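PDB 4RGZ: Xaa-Pro aminopeptidase from Thermococcus sibiricus MM 739, which probably removes N-terminal residues from peptides, acting as a zinc-dependent aminopeptidase of the M24B metallopeptidase family. Local coordinates for residues 158-163 against 223-228; 171-176 against 211-216; 188-193 against 227-232; 237-242 against 342-347. All coordinates share one frame; numbering follows the deposited sequence.

Interaction 1 (158-163 against 223-228); sequences KVFYRF and VIFDYG. With ZN (zinc ion), chain E.
Phe225 meets two rings of helix 158-163, and the two meetings differ in kind. Phe163 comes over one face of the Phe225 ring, shifted toward its rim, with the centroids 4.6 Å apart and the planes inclined at 49°. Phe160 approaches rim to rim: its plane lies only 5° from that of Phe225, yet neither ring covers the other, and Phe160 CE1 stops 3.8 Å from Phe225 CZ. With an alanine at position Phe225 this aromatic cluster would lose its middle ring, and the two helix phenylalanines would probably border a gap and turn more freely.

The cluster fills the seam between helix 143-164 and strand 222-231, part of the helix-against-sheet layering of the pita-bread fold of M24 peptidases. Apolar packing of valine on the tyrosine ring continues the seam: Val159 CG1, placed anti to its own N (chi1 169°), reaches Tyr227 CE2 at 3.4 Å, while Ile180 and Ile184 of helix 173-185 close in beside them.

Polar contact is sparse. Tyr227 OH lies 3.0 Å from Phe160 N at too poor an angle for a hydrogen bond; its bond goes to Val156 O, earlier in the same helix. Asp226, between the two strand aromatics, turns to the opposite face of the strand, where OD1 binds the zinc ion at 2.1 Å and OD2 forms a salt bridge with Arg342.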
# COMPACT_ATOMS: atom_id res chain seq x y z
N LYS A 158 11.50 -14.88 -16.01
CA LYS A 158 12.73 -15.39 -15.45
C LYS A 158 12.56 -15.92 -14.02
O LYS A 158 13.06 -16.98 -13.69
CB LYS A 158 13.85 -14.37 -15.58
CG LYS A 158 14.62 -14.53 -16.89
CD LYS A 158 15.57 -13.36 -17.17
CE LYS A 158 14.83 -12.16 -17.77
NZ LYS A 158 15.58 -10.88 -17.62
N VAL A 159 11.83 -15.17 -13.20
CA VAL A 159 11.44 -15.58 -11.85
C VAL A 159 10.74 -16.96 -11.88
O VAL A 159 11.17 -17.90 -11.23
CB VAL A 159 10.59 -14.47 -11.18
CG1 VAL A 159 9.94 -14.93 -9.89
CG2 VAL A 159 11.45 -13.24 -10.93
N PHE A 160 9.71 -17.09 -12.70
CA PHE A 160 9.13 -18.41 -12.92
C PHE A 160 10.13 -19.57 -12.99
O PHE A 160 9.94 -20.57 -12.28
CB PHE A 160 8.23 -18.43 -14.15
CG PHE A 160 7.69 -19.78 -14.47
CD1 PHE A 160 6.63 -20.28 -13.78
CD2 PHE A 160 8.29 -20.57 -15.44
CE1 PHE A 160 6.13 -21.52 -14.06
CE2 PHE A 160 7.79 -21.82 -15.73
CZ PHE A 160 6.71 -22.31 -15.03
N TYR A 161 11.16 -19.47 -13.83
CA TYR A 161 12.10 -20.59 -14.02
C TYR A 161 12.95 -20.80 -12.80
O TYR A 161 13.12 -21.93 -12.33
CB TYR A 161 13.00 -20.42 -15.27
CG TYR A 161 12.21 -20.32 -16.55
CD1 TYR A 161 11.35 -21.36 -16.93
CD2 TYR A 161 12.26 -19.17 -17.37
CE1 TYR A 161 10.60 -21.28 -18.08
CE2 TYR A 161 11.48 -19.08 -18.53
CZ TYR A 161 10.65 -20.15 -18.88
OH TYR A 161 9.87 -20.13 -20.01
N ARG A 162 13.52 -19.72 -12.27
CA ARG A 162 14.40 -19.86 -11.13
C ARG A 162 13.59 -20.43 -9.96
O ARG A 162 14.09 -21.25 -9.19
CB ARG A 162 15.09 -18.53 -10.80
CG ARG A 162 16.59 -18.69 -10.48
CD ARG A 162 17.33 -17.49 -11.02
NE ARG A 162 18.56 -17.18 -10.31
CZ ARG A 162 18.76 -16.15 -9.47
NH1 ARG A 162 17.79 -15.27 -9.18
NH2 ARG A 162 19.96 -16.00 -8.91
N PHE A 163 12.32 -20.02 -9.89
CA PHE A 163 11.37 -20.53 -8.90
C PHE A 163 11.20 -22.02 -8.98
O PHE A 163 11.71 -22.72 -8.12
CB PHE A 163 10.00 -19.85 -9.01
CG PHE A 163 9.10 -20.15 -7.86
CD1 PHE A 163 9.47 -19.80 -6.57
CD2 PHE A 163 7.90 -20.79 -8.06
CE1 PHE A 163 8.66 -20.09 -5.49
CE2 PHE A 163 7.06 -21.07 -7.00
CZ PHE A 163 7.45 -20.72 -5.72
N VAL A 223 0.08 -26.47 -6.52
CA VAL A 223 0.49 -25.19 -5.99
C VAL A 223 0.38 -24.14 -7.07
O VAL A 223 1.01 -24.25 -8.14
CB VAL A 223 1.95 -25.23 -5.48
CG1 VAL A 223 2.28 -23.94 -4.75
CG2 VAL A 223 2.16 -26.42 -4.57
N ILE A 224 -0.47 -23.17 -6.78
CA ILE A 224 -0.69 -22.01 -7.59
C ILE A 224 0.22 -20.91 -7.10
O ILE A 224 0.36 -20.70 -5.88
CB ILE A 224 -2.12 -21.52 -7.38
CG1 ILE A 224 -3.10 -22.63 -7.72
CG2 ILE A 224 -2.40 -20.21 -8.14
CD1 ILE A 224 -4.55 -22.15 -7.67
N PHE A 225 0.88 -20.22 -8.03
CA PHE A 225 1.66 -19.03 -7.66
C PHE A 225 1.45 -17.84 -8.61
O PHE A 225 1.44 -17.97 -9.84
CB PHE A 225 3.13 -19.36 -7.37
CG PHE A 225 3.82 -20.14 -8.43
CD1 PHE A 225 3.47 -21.46 -8.70
CD2 PHE A 225 4.88 -19.56 -9.14
CE1 PHE A 225 4.15 -22.18 -9.68
CE2 PHE A 225 5.57 -20.27 -10.14
CZ PHE A 225 5.22 -21.58 -10.39
N ASP A 226 1.22 -16.68 -8.01
CA ASP A 226 0.62 -15.54 -8.69
C ASP A 226 1.37 -14.33 -8.15
O ASP A 226 1.44 -14.12 -6.93
CB ASP A 226 -0.88 -15.49 -8.35
CG ASP A 226 -1.67 -14.42 -9.10
OD1 ASP A 226 -1.08 -13.59 -9.83
OD2 ASP A 226 -2.94 -14.43 -8.97
N TYR A 227 2.01 -13.57 -9.05
CA TYR A 227 2.93 -12.52 -8.63
C TYR A 227 3.08 -11.54 -9.76
O TYR A 227 2.45 -11.70 -10.81
CB TYR A 227 4.30 -13.11 -8.19
CG TYR A 227 4.97 -13.98 -9.22
CD1 TYR A 227 4.44 -15.23 -9.58
CD2 TYR A 227 6.12 -13.54 -9.89
CE1 TYR A 227 5.06 -16.01 -10.55
CE2 TYR A 227 6.72 -14.32 -10.87
CZ TYR A 227 6.20 -15.54 -11.19
OH TYR A 227 6.83 -16.31 -12.18
N GLY A 228 3.90 -10.52 -9.54
CA GLY A 228 4.07 -9.49 -10.54
C GLY A 228 5.14 -8.48 -10.18
O GLY A 228 5.50 -8.29 -9.02
ZN ZN E . -2.43 -12.48 -11.04
O HOH W 1 -4.35 -11.72 -10.72

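Interaction 2 (171-176 against 211-216); sequences KSEREL and RPSHRK
Arg174 lays its guanidinium flat on the ring of His214, planes 14° and group centres 3.9 Å apart. His214 NE2 sits over the middle of the guanidinium, whereas Arg174 NH1 lies above the ring toward its rim; a bend at chi3 (84°) folds the arginine over, so that its CD also makes a CH-pi contact, 4.0 Å from the His214 centroid. The second subunit adds to this layer, its Ala190 O accepting from Arg174 NH2 and its Phe188 ring meeting His214.

Glu173 extends away from the Arg174-His214 stack, along the loop. Its OE2 takes Ser213 N at 3.0 Å on the anti lone pair and is also bonded by His210, while Ser201 N holds OE1. Between these two side chains the backbones join: Glu173 N donates to Arg215 O at 3.1 Å and Arg174 N to Ser213 O at 3.2 Å. Ser213 OG accepts from Arg215 N in an ST turn.

Ser172 and Glu175 form a capping box, with Glu175 N 3.2 Å from Ser172 OG. Serine and loop carbonyls thus satisfy N-H groups that open helix 173-185, while Ser213 N, Ser201 N and His210 would probably favour the ionised form of the buried Glu173 carboxylate.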
# COMPACT_ATOMS: atom_id res chain seq x y z
N LYS A 171 8.78 -26.33 2.36
CA LYS A 171 8.66 -24.90 2.59
C LYS A 171 7.22 -24.48 2.68
O LYS A 171 6.38 -25.07 2.03
CB LYS A 171 9.42 -24.12 1.52
CG LYS A 171 10.92 -24.26 1.69
CD LYS A 171 11.67 -23.84 0.44
CE LYS A 171 13.16 -24.11 0.57
NZ LYS A 171 13.69 -24.83 -0.63
N SER A 172 6.95 -23.49 3.52
CA SER A 172 5.62 -22.91 3.67
C SER A 172 5.27 -21.94 2.53
O SER A 172 6.14 -21.22 2.02
CB SER A 172 5.50 -22.17 5.00
OG SER A 172 6.20 -20.93 5.00
N GLU A 173 4.01 -21.92 2.16
CA GLU A 173 3.45 -20.84 1.34
C GLU A 173 4.15 -19.44 1.57
O GLU A 173 4.54 -18.77 0.61
CB GLU A 173 1.92 -20.75 1.53
CG GLU A 173 1.15 -22.03 1.29
CD GLU A 173 -0.37 -21.86 1.38
OE1 GLU A 173 -1.12 -22.72 0.83
OE2 GLU A 173 -0.82 -20.85 1.99
N ARG A 174 4.31 -19.01 2.83
CA ARG A 174 4.92 -17.72 3.14
C ARG A 174 6.39 -17.65 2.70
O ARG A 174 6.77 -16.70 2.01
CB ARG A 174 4.79 -17.36 4.62
CG ARG A 174 3.43 -16.84 5.04
CD ARG A 174 3.09 -17.19 6.49
NE ARG A 174 3.63 -16.25 7.48
CZ ARG A 174 4.82 -16.38 8.05
NH1 ARG A 174 5.60 -17.43 7.75
NH2 ARG A 174 5.23 -15.48 8.93
N GLU A 175 7.20 -18.63 3.09
CA GLU A 175 8.55 -18.75 2.59
C GLU A 175 8.61 -18.65 1.06
O GLU A 175 9.38 -17.87 0.52
CB GLU A 175 9.17 -20.07 3.02
CG GLU A 175 10.15 -19.93 4.16
CD GLU A 175 10.06 -21.07 5.17
OE1 GLU A 175 10.65 -20.91 6.28
OE2 GLU A 175 9.40 -22.11 4.88
N LEU A 176 7.81 -19.43 0.36
CA LEU A 176 7.84 -19.40 -1.06
C LEU A 176 7.49 -18.00 -1.62
O LEU A 176 8.22 -17.45 -2.47
CB LEU A 176 6.91 -20.45 -1.57
CG LEU A 176 7.51 -21.80 -1.94
CD1 LEU A 176 8.87 -22.17 -1.35
CD2 LEU A 176 6.49 -22.87 -1.65
N ARG A 211 -4.42 -15.89 1.47
CA ARG A 211 -3.26 -15.23 2.03
C ARG A 211 -2.28 -16.36 2.40
O ARG A 211 -2.62 -17.21 3.22
CB ARG A 211 -3.70 -14.43 3.27
CG ARG A 211 -2.65 -13.57 3.97
CD ARG A 211 -3.13 -13.28 5.40
NE ARG A 211 -2.10 -12.75 6.33
CZ ARG A 211 -2.15 -12.82 7.67
NH1 ARG A 211 -3.16 -13.43 8.29
NH2 ARG A 211 -1.17 -12.30 8.40
N PRO A 212 -1.07 -16.35 1.82
CA PRO A 212 -0.02 -17.34 2.13
C PRO A 212 0.08 -17.61 3.62
O PRO A 212 0.13 -16.67 4.41
CB PRO A 212 1.26 -16.66 1.64
CG PRO A 212 0.81 -15.76 0.54
CD PRO A 212 -0.60 -15.33 0.86
N SER A 213 0.12 -18.87 3.99
CA SER A 213 0.14 -19.25 5.40
C SER A 213 1.36 -20.11 5.71
O SER A 213 2.22 -20.28 4.83
CB SER A 213 -1.14 -20.01 5.75
OG SER A 213 -1.06 -21.33 5.24
N HIS A 214 1.43 -20.66 6.93
CA HIS A 214 2.52 -21.57 7.34
C HIS A 214 2.43 -22.96 6.76
O HIS A 214 3.35 -23.79 6.93
CB HIS A 214 2.64 -21.63 8.87
CG HIS A 214 2.85 -20.28 9.52
ND1 HIS A 214 1.90 -19.31 9.51
CD2 HIS A 214 3.94 -19.74 10.16
CE1 HIS A 214 2.36 -18.22 10.14
NE2 HIS A 214 3.61 -18.47 10.53
N ARG A 215 1.34 -23.25 6.06
CA ARG A 215 1.16 -24.57 5.52
C ARG A 215 2.36 -24.94 4.65
O ARG A 215 2.68 -24.22 3.71
CB ARG A 215 -0.14 -24.61 4.72
CG ARG A 215 -0.43 -25.97 4.14
CD ARG A 215 -1.61 -25.94 3.16
NE ARG A 215 -1.98 -27.29 2.75
CZ ARG A 215 -1.23 -28.06 1.96
NH1 ARG A 215 -0.09 -27.60 1.45
NH2 ARG A 215 -1.62 -29.28 1.67
N LYS A 216 3.01 -26.06 4.94
CA LYS A 216 4.11 -26.53 4.10
C LYS A 216 3.68 -27.24 2.82
O LYS A 216 2.72 -28.02 2.80
CB LYS A 216 5.07 -27.38 4.90
CG LYS A 216 6.08 -26.56 5.71
CD LYS A 216 6.46 -27.28 6.97
CE LYS A 216 7.74 -26.74 7.61
NZ LYS A 216 7.49 -25.44 8.29

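Interaction 3 (188-193 against 227-232); sequences FGADDV and YGAKYL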
# COMPACT_ATOMS: atom_id res chain seq x y z
N PHE A 188 16.72 -7.40 -11.02
CA PHE A 188 16.71 -6.06 -11.63
C PHE A 188 15.57 -5.21 -11.11
O PHE A 188 14.60 -5.73 -10.53
CB PHE A 188 16.64 -6.16 -13.18
CG PHE A 188 17.23 -4.97 -13.93
CD1 PHE A 188 18.53 -4.52 -13.66
CD2 PHE A 188 16.49 -4.33 -14.93
CE1 PHE A 188 19.06 -3.44 -14.35
CE2 PHE A 188 17.02 -3.25 -15.63
CZ PHE A 188 18.31 -2.80 -15.34
N GLY A 189 15.71 -3.90 -11.32
CA GLY A 189 14.66 -2.91 -11.13
C GLY A 189 13.54 -2.94 -12.17
O GLY A 189 13.80 -2.72 -13.36
N ALA A 190 12.29 -3.23 -11.75
CA ALA A 190 11.89 -3.69 -10.39
C ALA A 190 12.91 -3.51 -9.26
O ALA A 190 13.58 -4.46 -8.88
CB ALA A 190 11.42 -5.14 -10.46
N ASP A 191 13.00 -2.33 -8.63
CA ASP A 191 12.00 -1.26 -8.57
C ASP A 191 11.01 -1.70 -7.52
O ASP A 191 11.17 -1.42 -6.34
CB ASP A 191 11.34 -0.87 -9.92
CG ASP A 191 11.96 0.40 -10.54
OD1 ASP A 191 12.68 1.14 -9.82
OD2 ASP A 191 11.73 0.66 -11.75
N ASP A 192 10.01 -2.45 -7.96
CA ASP A 192 9.07 -3.01 -7.03
C ASP A 192 8.30 -4.17 -7.62
O ASP A 192 8.47 -4.58 -8.79
CB ASP A 192 8.09 -1.94 -6.55
CG ASP A 192 7.75 -2.06 -5.05
OD1 ASP A 192 7.83 -3.17 -4.44
OD2 ASP A 192 7.41 -1.00 -4.48
N VAL A 193 7.40 -4.62 -6.77
CA VAL A 193 6.53 -5.72 -6.95
C VAL A 193 5.24 -4.96 -7.30
O VAL A 193 5.06 -3.84 -6.86
CB VAL A 193 6.54 -6.45 -5.59
CG1 VAL A 193 5.31 -6.17 -4.73
CG2 VAL A 193 6.90 -7.90 -5.71
N TYR A 227 2.01 -13.57 -9.05
CA TYR A 227 2.93 -12.52 -8.63
C TYR A 227 3.08 -11.54 -9.76
O TYR A 227 2.45 -11.70 -10.81
CB TYR A 227 4.30 -13.11 -8.19
CG TYR A 227 4.97 -13.98 -9.22
CD1 TYR A 227 4.44 -15.23 -9.58
CD2 TYR A 227 6.12 -13.54 -9.89
CE1 TYR A 227 5.06 -16.01 -10.55
CE2 TYR A 227 6.72 -14.32 -10.87
CZ TYR A 227 6.20 -15.54 -11.19
OH TYR A 227 6.83 -16.31 -12.18
N GLY A 228 3.90 -10.52 -9.54
CA GLY A 228 4.07 -9.49 -10.54
C GLY A 228 5.14 -8.48 -10.18
O GLY A 228 5.50 -8.29 -9.02
N ALA A 229 5.62 -7.82 -11.22
CA ALA A 229 6.72 -6.90 -11.10
C ALA A 229 6.29 -5.60 -11.77
O ALA A 229 5.28 -5.59 -12.51
CB ALA A 229 7.94 -7.49 -11.78
N LYS A 230 7.02 -4.53 -11.45
CA LYS A 230 6.90 -3.23 -12.13
C LYS A 230 8.20 -2.81 -12.81
O LYS A 230 9.27 -2.81 -12.19
CB LYS A 230 6.58 -2.13 -11.13
CG LYS A 230 5.34 -2.33 -10.29
CD LYS A 230 5.39 -1.28 -9.17
CE LYS A 230 3.98 -0.91 -8.73
NZ LYS A 230 3.99 0.50 -8.25
N TYR A 231 8.10 -2.42 -14.08
CA TYR A 231 9.25 -1.84 -14.81
C TYR A 231 8.91 -0.42 -15.23
O TYR A 231 7.89 -0.18 -15.89
CB TYR A 231 9.63 -2.67 -16.04
CG TYR A 231 10.94 -2.26 -16.70
CD1 TYR A 231 12.16 -2.78 -16.27
CD2 TYR A 231 10.96 -1.33 -17.75
CE1 TYR A 231 13.35 -2.39 -16.87
CE2 TYR A 231 12.15 -0.94 -18.36
CZ TYR A 231 13.34 -1.48 -17.91
OH TYR A 231 14.52 -1.09 -18.52
N LEU A 232 9.76 0.53 -14.84
CA LEU A 232 9.48 1.95 -14.96
C LEU A 232 8.02 2.25 -14.63
O LEU A 232 7.35 2.99 -15.38
CB LEU A 232 9.85 2.48 -16.34
CG LEU A 232 11.35 2.51 -16.65
CD1 LEU A 232 11.55 2.65 -18.16
CD2 LEU A 232 12.09 3.61 -15.90
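Asp192 and Val193 form a short, weakly bonded antiparallel pairing with Lys230 and Ala229, a scrap of strand laid beside the C-terminal end of strand 222-231, just after the chain leaves helix 173-185. Val193 and Ala229 are a non-hydrogen-bonded pair, their CA atoms 4.3 Å apart and their side chains diverging. Val193 CA adds a CA-H...O contact to Gly228 O at 3.5 Å. Lys230 N donates to Asp192 O at 3.0 Å, fairly straight, although the donor stands well above the carbonyl plane. Ala190 N makes a weak bond to Lys230 O, in a part of the loop whose geometry is uncertain.

This fragment belongs to the mixed sheet of the pita-bread catalytic domain, and Gly228 CA, on the paired strand, is about 7 Å from the zinc ion. Ala190 and Ala229 both touch Ile184 of helix 173-185, which packs against this part of the sheet, and Ser236 OG accepts from Ala229 N on the side of the neighbouring strand.

The Lys230 side chain lies along the partner backbone. Its CG is anti to the carbonyl carbon (chi1 -57°) and the chain runs extended, bringing CD within 3.8 Å of Asp192 CB. The charged ends stay apart, Lys230 NZ lying 5.3 Å from Asp192 OD2, and Asp192 OD1 instead accepts from Val193 N at 2.8 Å. At the outer end, the rings of Phe188 and Tyr231 meet edge against edge, CE2 to CE1 at 4.0 Å, though Phe188 is poorly ordered.

Interaction 4 (237-242 against 342-347); sequences DVTRTV and RIEDDV. With ZN (zinc ion), chain E.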
# COMPACT_ATOMS: atom_id res chain seq x y z
N ASP A 237 1.85 -9.37 -14.15
CA ASP A 237 0.95 -10.17 -13.31
C ASP A 237 0.82 -11.55 -13.97
O ASP A 237 0.15 -11.72 -15.01
CB ASP A 237 -0.42 -9.48 -13.24
CG ASP A 237 -1.39 -10.15 -12.29
OD1 ASP A 237 -0.99 -11.10 -11.55
OD2 ASP A 237 -2.58 -9.75 -12.29
N VAL A 238 1.45 -12.54 -13.37
CA VAL A 238 1.41 -13.85 -13.92
C VAL A 238 0.98 -14.82 -12.83
O VAL A 238 1.22 -14.57 -11.62
CB VAL A 238 2.80 -14.18 -14.51
CG1 VAL A 238 3.81 -14.42 -13.42
CG2 VAL A 238 2.72 -15.34 -15.47
N THR A 239 0.31 -15.90 -13.24
CA THR A 239 -0.06 -17.02 -12.39
C THR A 239 0.33 -18.33 -13.09
O THR A 239 0.09 -18.51 -14.29
CB THR A 239 -1.59 -17.06 -12.11
OG1 THR A 239 -2.04 -15.85 -11.49
CG2 THR A 239 -1.96 -18.20 -11.20
N ARG A 240 0.93 -19.27 -12.35
CA ARG A 240 1.18 -20.59 -12.91
C ARG A 240 0.86 -21.69 -11.88
O ARG A 240 0.91 -21.45 -10.67
CB ARG A 240 2.62 -20.71 -13.42
CG ARG A 240 2.90 -19.88 -14.68
CD ARG A 240 2.18 -20.47 -15.91
NE ARG A 240 2.58 -19.83 -17.17
CZ ARG A 240 2.05 -18.71 -17.68
NH1 ARG A 240 1.07 -18.06 -17.06
NH2 ARG A 240 2.51 -18.24 -18.82
N THR A 241 0.55 -22.88 -12.37
CA THR A 241 0.18 -23.97 -11.49
C THR A 241 1.04 -25.18 -11.74
O THR A 241 1.20 -25.61 -12.87
CB THR A 241 -1.31 -24.30 -11.65
OG1 THR A 241 -2.07 -23.16 -11.25
CG2 THR A 241 -1.73 -25.48 -10.82
N VAL A 242 1.61 -25.71 -10.66
CA VAL A 242 2.52 -26.85 -10.72
C VAL A 242 2.07 -27.91 -9.71
O VAL A 242 1.35 -27.60 -8.77
CB VAL A 242 3.99 -26.43 -10.45
CG1 VAL A 242 4.48 -25.42 -11.48
CG2 VAL A 242 4.21 -25.92 -9.01
N ARG A 342 -5.25 -21.96 -11.79
CA ARG A 342 -5.36 -20.71 -12.55
C ARG A 342 -4.12 -20.55 -13.43
O ARG A 342 -3.01 -20.86 -13.00
CB ARG A 342 -5.54 -19.50 -11.62
CG ARG A 342 -5.74 -18.16 -12.36
CD ARG A 342 -5.44 -16.93 -11.51
NE ARG A 342 -6.02 -17.17 -10.22
CZ ARG A 342 -5.42 -17.21 -9.04
NH1 ARG A 342 -4.14 -16.88 -8.88
NH2 ARG A 342 -6.16 -17.55 -8.00
N ILE A 343 -4.32 -20.09 -14.66
CA ILE A 343 -3.22 -19.83 -15.61
C ILE A 343 -3.46 -18.41 -16.14
O ILE A 343 -4.50 -18.12 -16.72
CB ILE A 343 -3.17 -20.86 -16.77
CG1 ILE A 343 -3.00 -22.30 -16.26
CG2 ILE A 343 -2.06 -20.52 -17.77
CD1 ILE A 343 -3.24 -23.38 -17.31
N GLU A 344 -2.49 -17.54 -15.92
CA GLU A 344 -2.62 -16.13 -16.22
C GLU A 344 -1.48 -15.66 -17.11
O GLU A 344 -0.30 -15.96 -16.89
CB GLU A 344 -2.57 -15.34 -14.91
CG GLU A 344 -2.95 -13.87 -15.03
CD GLU A 344 -2.73 -13.11 -13.74
OE1 GLU A 344 -1.96 -13.59 -12.85
OE2 GLU A 344 -3.32 -12.02 -13.60
N ASP A 345 -1.86 -14.92 -18.13
CA ASP A 345 -0.90 -14.29 -19.00
C ASP A 345 -1.25 -12.80 -19.10
O ASP A 345 -2.38 -12.37 -18.82
CB ASP A 345 -0.94 -14.93 -20.40
CG ASP A 345 -0.16 -16.24 -20.50
OD1 ASP A 345 0.98 -16.35 -20.01
OD2 ASP A 345 -0.66 -17.18 -21.14
N ASP A 346 -0.26 -12.03 -19.52
CA ASP A 346 -0.46 -10.63 -19.82
C ASP A 346 -0.54 -10.52 -21.33
O ASP A 346 0.34 -11.03 -22.03
CB ASP A 346 0.68 -9.83 -19.20
CG ASP A 346 0.62 -9.90 -17.70
OD1 ASP A 346 -0.43 -10.39 -17.22
OD2 ASP A 346 1.59 -9.52 -16.99
N VAL A 347 -1.62 -9.92 -21.84
CA VAL A 347 -1.83 -9.79 -23.28
C VAL A 347 -1.90 -8.31 -23.64
O VAL A 347 -2.51 -7.52 -22.94
CB VAL A 347 -3.14 -10.48 -23.73
CG1 VAL A 347 -3.33 -10.39 -25.23
CG2 VAL A 347 -3.23 -11.91 -23.24
ZN ZN E . -2.43 -12.48 -11.04
O HOH W 1 -4.35 -11.72 -10.72
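Thr239 O is gripped from opposite faces of its carbonyl plane, by Glu344 N at 3.2 Å and by Arg240 NH1 at 3.0 Å. The two strands concerned, 234-243 and 339-350, run roughly antiparallel across the metal centre of the pita-bread fold, each bringing one ligand of this zinc ion. Arg240 is bent at chi2 (-70°), which swings its guanidinium back to the partner strand. There NH2 makes a salt bridge of 2.7 Å with Asp345 OD1, the carboxylate standing nearly upright to the guanidinium, planes 88° apart. Asp345 has further partners in Arg356, Arg362 and Thr358. Were a leucine to replace Arg240, Thr239 O would lose one of its two donors, and the buried Asp345 would probably be left with less positive charge to balance it.

On the metal side, Asp237 OD1 and Glu344 OE1 bind the zinc ion at 2.1 and 2.2 Å, their carboxylates turned 79° against each other; Asp226 and a water are also ligands. Thr239 CG2 packs crosswise on the Arg342 side chain, from CB to NH1, whose guanidinium pairs with Asp226. Bonds at the two ends complete the joint: Thr241 OG1 donates to Arg342 O at 3.0 Å, and Asp237 N reaches the syn lone pair of Asp346 OD2 at 2.9 Å.

In the fold
All four contacts belong to the M24 metallopeptidase part of the chain, and three converge on one beta sheet. Strand 222-231 serves interactions 1 and 3, centres about 14 Å apart, which share Tyr227 and Gly228; its neighbour 234-243 serves interaction 4, its centre about 9 Å from that of interaction 1. Those two meet at the zinc ion, so the ligand set comes from three separated strand segments. Interaction 2 lies about 19 Å, centre to centre, from interaction 4, but touches interaction 1 through Phe163 and Leu176. Along the chain interactions 2 and 3 cross, while interaction 4 opens only after the others close. Helices thus back the sheet, the metal occupies its other side, and interaction 2 reaches the second subunit.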